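Local coordinates for protein threonine phosphate decarboxylase-like enzyme (Sulfurospirillum multivorans, PDB 6OUX) that catalyses the pyridoxal phosphate-dependent decarboxylation of L-serine O-phosphate to ethanolamine O-phosphate for norcobamide biosynthesis, at residues Gln22-Leu34 with Gly351-Val363. Residues are numbered along the deposited sequence; the frame is centred on the assembly and turned at random.
Sequences QNAGSHSPSMEDL and GIYVRTMADKIGV
Arg355 meets the loop of Gly25 side-on: NE and NH2 both donate to Gly25 O, at 3.0 Å and 2.9 Å respectively, so one carbonyl oxygen bridges that flank of the guanidinium. Its end is taken by Asp359, whose OD1 accepts from NH1 at 2.8 Å in a nearly straight salt bridge (168°) and whose OD2 accepts from NH2 through its syn lone pair. With Ser28 CB lying over one face, the group is fixed in rotation as well as position. A water joins Ser28 OG to Asp359 OD2, tying the loop to the carboxylate that orients the arginine. Beside this network, the Lys360 chain bends at chi2 (-50°) and brings NZ to Ala24 O, 3.0 Å away; NZ also donates to Phe131 O and makes a cation-pi contact with the Phe131 ring. At the other end, Tyr353 OH donates to a lone pair of Pro29 O (2.7 Å), which lies near the ring plane, while Leu34 CD1 covers one ring face and Met31 SD makes an oblique Met-aromatic contact. The N-terminal loop, with its cis peptide before Pro29, packs on strand 352-356 and the following turn in a fold-type I PLP enzyme, supplying Arg355 to the O-phospho-L-serine site, whose Arg369 lies against Ser26.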
loop_
_atom_site.group_PDB
_atom_site.type_symbol
_atom_site.label_atom_id
_atom_site.label_comp_id
_atom_site.label_asym_id
_atom_site.label_seq_id
_atom_site.Cartn_x
_atom_site.Cartn_y
_atom_site.Cartn_z
ATOM N N GLN A 22 -16.965 -16.146 4.030
ATOM C CA GLN A 22 -16.446 -15.453 5.215
ATOM C C GLN A 22 -14.984 -14.971 5.084
ATOM O O GLN A 22 -14.216 -15.499 4.289
ATOM C CB GLN A 22 -16.467 -16.408 6.387
ATOM C CG GLN A 22 -17.820 -16.623 7.008
ATOM C CD GLN A 22 -17.699 -17.316 8.355
ATOM O OE1 GLN A 22 -16.725 -17.116 9.100
ATOM N NE2 GLN A 22 -18.671 -18.160 8.664
ATOM N N ASN A 23 -14.618 -13.957 5.879
ATOM C CA ASN A 23 -13.245 -13.535 6.040
ATOM C C ASN A 23 -13.016 -12.939 7.422
ATOM O O ASN A 23 -13.929 -12.618 8.171
ATOM C CB ASN A 23 -12.855 -12.524 4.968
ATOM C CG ASN A 23 -13.688 -11.264 5.031
ATOM O OD1 ASN A 23 -14.707 -11.127 4.351
ATOM N ND2 ASN A 23 -13.272 -10.342 5.857
ATOM N N ALA A 24 -11.773 -12.720 7.727
ATOM C CA ALA A 24 -11.357 -12.359 9.074
ATOM C C ALA A 24 -11.444 -10.848 9.388
ATOM O O ALA A 24 -11.274 -10.434 10.543
ATOM C CB ALA A 24 -9.933 -12.844 9.250
ATOM N N GLY A 25 -11.699 -10.045 8.355
ATOM C CA GLY A 25 -11.789 -8.598 8.478
ATOM C C GLY A 25 -13.177 -8.144 8.946
ATOM O O GLY A 25 -14.049 -8.944 9.289
ATOM N N SER A 26 -13.383 -6.844 8.824
ATOM C CA SER A 26 -14.520 -6.143 9.393
ATOM C C SER A 26 -15.867 -6.522 8.759
ATOM O O SER A 26 -16.878 -6.593 9.464
ATOM C CB SER A 26 -14.273 -4.617 9.239
ATOM O OG SER A 26 -13.360 -4.183 10.234
ATOM N N HIS A 27 -15.898 -6.715 7.445
ATOM C CA HIS A 27 -17.139 -7.186 6.771
ATOM C C HIS A 27 -17.050 -8.661 6.386
ATOM O O HIS A 27 -16.484 -8.997 5.335
ATOM C CB HIS A 27 -17.420 -6.411 5.498
ATOM C CG HIS A 27 -17.539 -4.944 5.704
ATOM N ND1 HIS A 27 -16.458 -4.100 5.643
ATOM C CD2 HIS A 27 -18.618 -4.159 5.943
ATOM C CE1 HIS A 27 -16.866 -2.855 5.828
ATOM N NE2 HIS A 27 -18.169 -2.865 6.021
ATOM N N SER A 28 -17.627 -9.508 7.219
ATOM C CA SER A 28 -17.770 -10.925 6.913
ATOM C C SER A 28 -19.231 -11.349 7.066
ATOM O O SER A 28 -19.790 -11.372 8.190
ATOM C CB SER A 28 -16.912 -11.765 7.843
ATOM O OG SER A 28 -16.864 -13.138 7.409
ATOM N N PRO A 29 -19.881 -11.646 5.956
ATOM C CA PRO A 29 -19.367 -11.590 4.563
ATOM C C PRO A 29 -19.081 -10.180 4.011
ATOM O O PRO A 29 -19.519 -9.156 4.598
ATOM C CB PRO A 29 -20.467 -12.264 3.761
ATOM C CG PRO A 29 -21.719 -12.115 4.608
ATOM C CD PRO A 29 -21.246 -12.185 6.031
ATOM N N SER A 30 -18.384 -10.136 2.878
ATOM C CA SER A 30 -17.956 -8.884 2.296
ATOM C C SER A 30 -19.149 -8.165 1.801
ATOM O O SER A 30 -20.115 -8.795 1.427
ATOM C CB SER A 30 -17.001 -9.116 1.111
ATOM O OG SER A 30 -17.721 -9.312 -0.103
ATOM N N MET A 31 -19.078 -6.842 1.776
ATOM C CA MET A 31 -20.125 -6.002 1.199
ATOM C C MET A 31 -20.394 -6.219 -0.290
ATOM O O MET A 31 -21.533 -6.071 -0.743
ATOM C CB MET A 31 -19.785 -4.524 1.358
ATOM C CG MET A 31 -21.013 -3.699 1.601
ATOM S SD MET A 31 -21.523 -3.801 3.331
ATOM C CE MET A 31 -21.791 -2.063 3.556
ATOM N N GLU A 32 -19.348 -6.518 -1.041
ATOM C CA GLU A 32 -19.465 -6.798 -2.469
ATOM C C GLU A 32 -20.278 -8.088 -2.676
ATOM O O GLU A 32 -21.082 -8.178 -3.602
ATOM C CB GLU A 32 -18.064 -6.919 -3.082
ATOM C CG GLU A 32 -17.212 -5.644 -2.958
ATOM C CD GLU A 32 -16.257 -5.588 -1.755
ATOM O OE1 GLU A 32 -16.539 -6.205 -0.696
ATOM O OE2 GLU A 32 -15.211 -4.898 -1.868
ATOM N N ASP A 33 -20.094 -9.050 -1.765
ATOM C CA ASP A 33 -20.805 -10.349 -1.790
ATOM C C ASP A 33 -22.308 -10.318 -1.447
ATOM O O ASP A 33 -23.074 -11.168 -1.930
ATOM C CB ASP A 33 -20.096 -11.348 -0.864
ATOM C CG ASP A 33 -18.934 -12.052 -1.546
ATOM O OD1 ASP A 33 -18.674 -11.739 -2.729
ATOM O OD2 ASP A 33 -18.302 -12.927 -0.913
ATOM N N LEU A 34 -22.702 -9.375 -0.582
ATOM C CA LEU A 34 -24.096 -9.162 -0.193
ATOM C C LEU A 34 -24.886 -8.471 -1.297
ATOM O O LEU A 34 -26.052 -8.765 -1.481
ATOM C CB LEU A 34 -24.180 -8.266 1.054
ATOM C CG LEU A 34 -23.965 -8.785 2.478
ATOM C CD1 LEU A 34 -24.125 -7.614 3.443
ATOM C CD2 LEU A 34 -24.933 -9.906 2.843
ATOM N N GLY A 351 -31.795 -2.129 7.594
ATOM C CA GLY A 351 -30.573 -1.825 6.879
ATOM C C GLY A 351 -29.289 -1.574 7.716
ATOM O O GLY A 351 -28.383 -0.856 7.287
ATOM N N ILE A 352 -29.209 -2.181 8.881
ATOM C CA ILE A 352 -28.058 -1.983 9.773
ATOM C C ILE A 352 -27.174 -3.202 9.707
ATOM O O ILE A 352 -27.675 -4.296 10.018
ATOM C CB ILE A 352 -28.541 -1.758 11.204
ATOM C CG1 ILE A 352 -29.338 -0.414 11.269
ATOM C CG2 ILE A 352 -27.360 -1.701 12.159
ATOM C CD1 ILE A 352 -30.019 -0.116 12.590
ATOM N N TYR A 353 -25.876 -3.013 9.356
ATOM C CA TYR A 353 -24.858 -4.117 9.377
ATOM C C TYR A 353 -23.947 -4.065 10.611
ATOM O O TYR A 353 -23.339 -3.022 10.876
ATOM C CB TYR A 353 -23.966 -4.034 8.157
ATOM C CG TYR A 353 -23.285 -5.300 7.744
ATOM C CD1 TYR A 353 -23.608 -6.546 8.307
ATOM C CD2 TYR A 353 -22.346 -5.267 6.749
ATOM C CE1 TYR A 353 -22.960 -7.711 7.902
ATOM C CE2 TYR A 353 -21.718 -6.433 6.344
ATOM C CZ TYR A 353 -22.045 -7.648 6.915
ATOM O OH TYR A 353 -21.413 -8.811 6.501
ATOM N N VAL A 354 -23.903 -5.155 11.375
ATOM C CA VAL A 354 -22.996 -5.277 12.528
ATOM C C VAL A 354 -22.208 -6.585 12.369
ATOM O O VAL A 354 -22.521 -7.394 11.488
ATOM C CB VAL A 354 -23.711 -5.189 13.899
ATOM C CG1 VAL A 354 -24.553 -3.947 13.984
ATOM C CG2 VAL A 354 -24.560 -6.429 14.236
ATOM N N ARG A 355 -21.151 -6.752 13.162
ATOM C CA ARG A 355 -20.144 -7.800 12.942
ATOM C C ARG A 355 -20.387 -8.911 13.963
ATOM O O ARG A 355 -20.431 -8.684 15.201
ATOM C CB ARG A 355 -18.700 -7.165 13.004
ATOM C CG ARG A 355 -17.457 -8.059 12.784
ATOM C CD ARG A 355 -17.628 -8.795 11.483
ATOM N NE ARG A 355 -16.457 -9.490 10.959
ATOM C CZ ARG A 355 -16.000 -10.676 11.377
ATOM N NH1 ARG A 355 -16.516 -11.277 12.449
ATOM N NH2 ARG A 355 -14.971 -11.229 10.732
ATOM N N THR A 356 -20.588 -10.118 13.471
ATOM C CA THR A 356 -20.604 -11.270 14.384
ATOM C C THR A 356 -19.266 -11.500 15.112
ATOM O O THR A 356 -18.164 -11.271 14.553
ATOM C CB THR A 356 -20.979 -12.577 13.669
ATOM O OG1 THR A 356 -21.167 -13.585 14.652
ATOM C CG2 THR A 356 -19.921 -13.054 12.689
ATOM N N MET A 357 -19.365 -12.037 16.337
ATOM C CA MET A 357 -18.153 -12.564 17.029
ATOM C C MET A 357 -17.983 -14.073 16.969
ATOM O O MET A 357 -16.946 -14.601 17.428
ATOM C CB MET A 357 -18.114 -12.102 18.463
ATOM C CG MET A 357 -17.971 -10.588 18.479
ATOM S SD MET A 357 -16.383 -9.762 18.296
ATOM C CE MET A 357 -16.217 -9.433 16.603
ATOM N N ALA A 358 -18.876 -14.740 16.226
ATOM C CA ALA A 358 -18.873 -16.218 16.106
ATOM C C ALA A 358 -17.546 -16.780 15.595
ATOM O O ALA A 358 -17.147 -17.860 15.971
ATOM C CB ALA A 358 -20.019 -16.665 15.182
ATOM N N ASP A 359 -16.831 -16.042 14.769
ATOM C CA ASP A 359 -15.574 -16.549 14.221
ATOM C C ASP A 359 -14.317 -16.129 14.999
ATOM O O ASP A 359 -13.212 -16.236 14.482
ATOM C CB ASP A 359 -15.431 -16.081 12.774
ATOM C CG ASP A 359 -15.381 -14.538 12.628
ATOM O OD1 ASP A 359 -15.771 -13.790 13.567
ATOM O OD2 ASP A 359 -14.959 -14.080 11.550
ATOM N N LYS A 360 -14.479 -15.567 16.180
ATOM C CA LYS A 360 -13.338 -15.050 16.931
ATOM C C LYS A 360 -13.157 -15.928 18.089
ATOM O O LYS A 360 -14.025 -15.960 18.948
ATOM C CB LYS A 360 -13.579 -13.606 17.367
ATOM C CG LYS A 360 -13.663 -12.630 16.197
ATOM C CD LYS A 360 -12.488 -12.787 15.218
ATOM C CE LYS A 360 -12.693 -11.865 14.016
ATOM N NZ LYS A 360 -11.494 -11.955 13.137
ATOM N N ILE A 361 -12.034 -16.657 18.134
ATOM C CA ILE A 361 -11.843 -17.691 19.163
ATOM C C ILE A 361 -11.599 -17.009 20.473
ATOM O O ILE A 361 -10.924 -16.003 20.539
ATOM C CB ILE A 361 -10.734 -18.726 18.819
ATOM C CG1 ILE A 361 -11.069 -19.482 17.510
ATOM C CG2 ILE A 361 -10.536 -19.735 19.971
ATOM C CD1 ILE A 361 -12.515 -19.982 17.360
ATOM N N GLY A 362 -12.236 -17.513 21.511
ATOM C CA GLY A 362 -12.107 -16.938 22.825
ATOM C C GLY A 362 -13.244 -16.061 23.240
ATOM O O GLY A 362 -13.368 -15.698 24.448
ATOM N N VAL A 363 -14.100 -15.715 22.289
ATOM C CA VAL A 363 -15.313 -14.944 22.608
ATOM C C VAL A 363 -16.461 -15.914 22.976
ATOM O O VAL A 363 -16.981 -16.607 22.138
ATOM C CB VAL A 363 -15.744 -13.994 21.479
ATOM C CG1 VAL A 363 -16.977 -13.205 21.918
ATOM C CG2 VAL A 363 -14.601 -13.031 21.121
HETATM O O HOH W 1 -17.046 -14.143 9.772
HETATM O O HOH W 2 -21.293 -9.912 10.686
#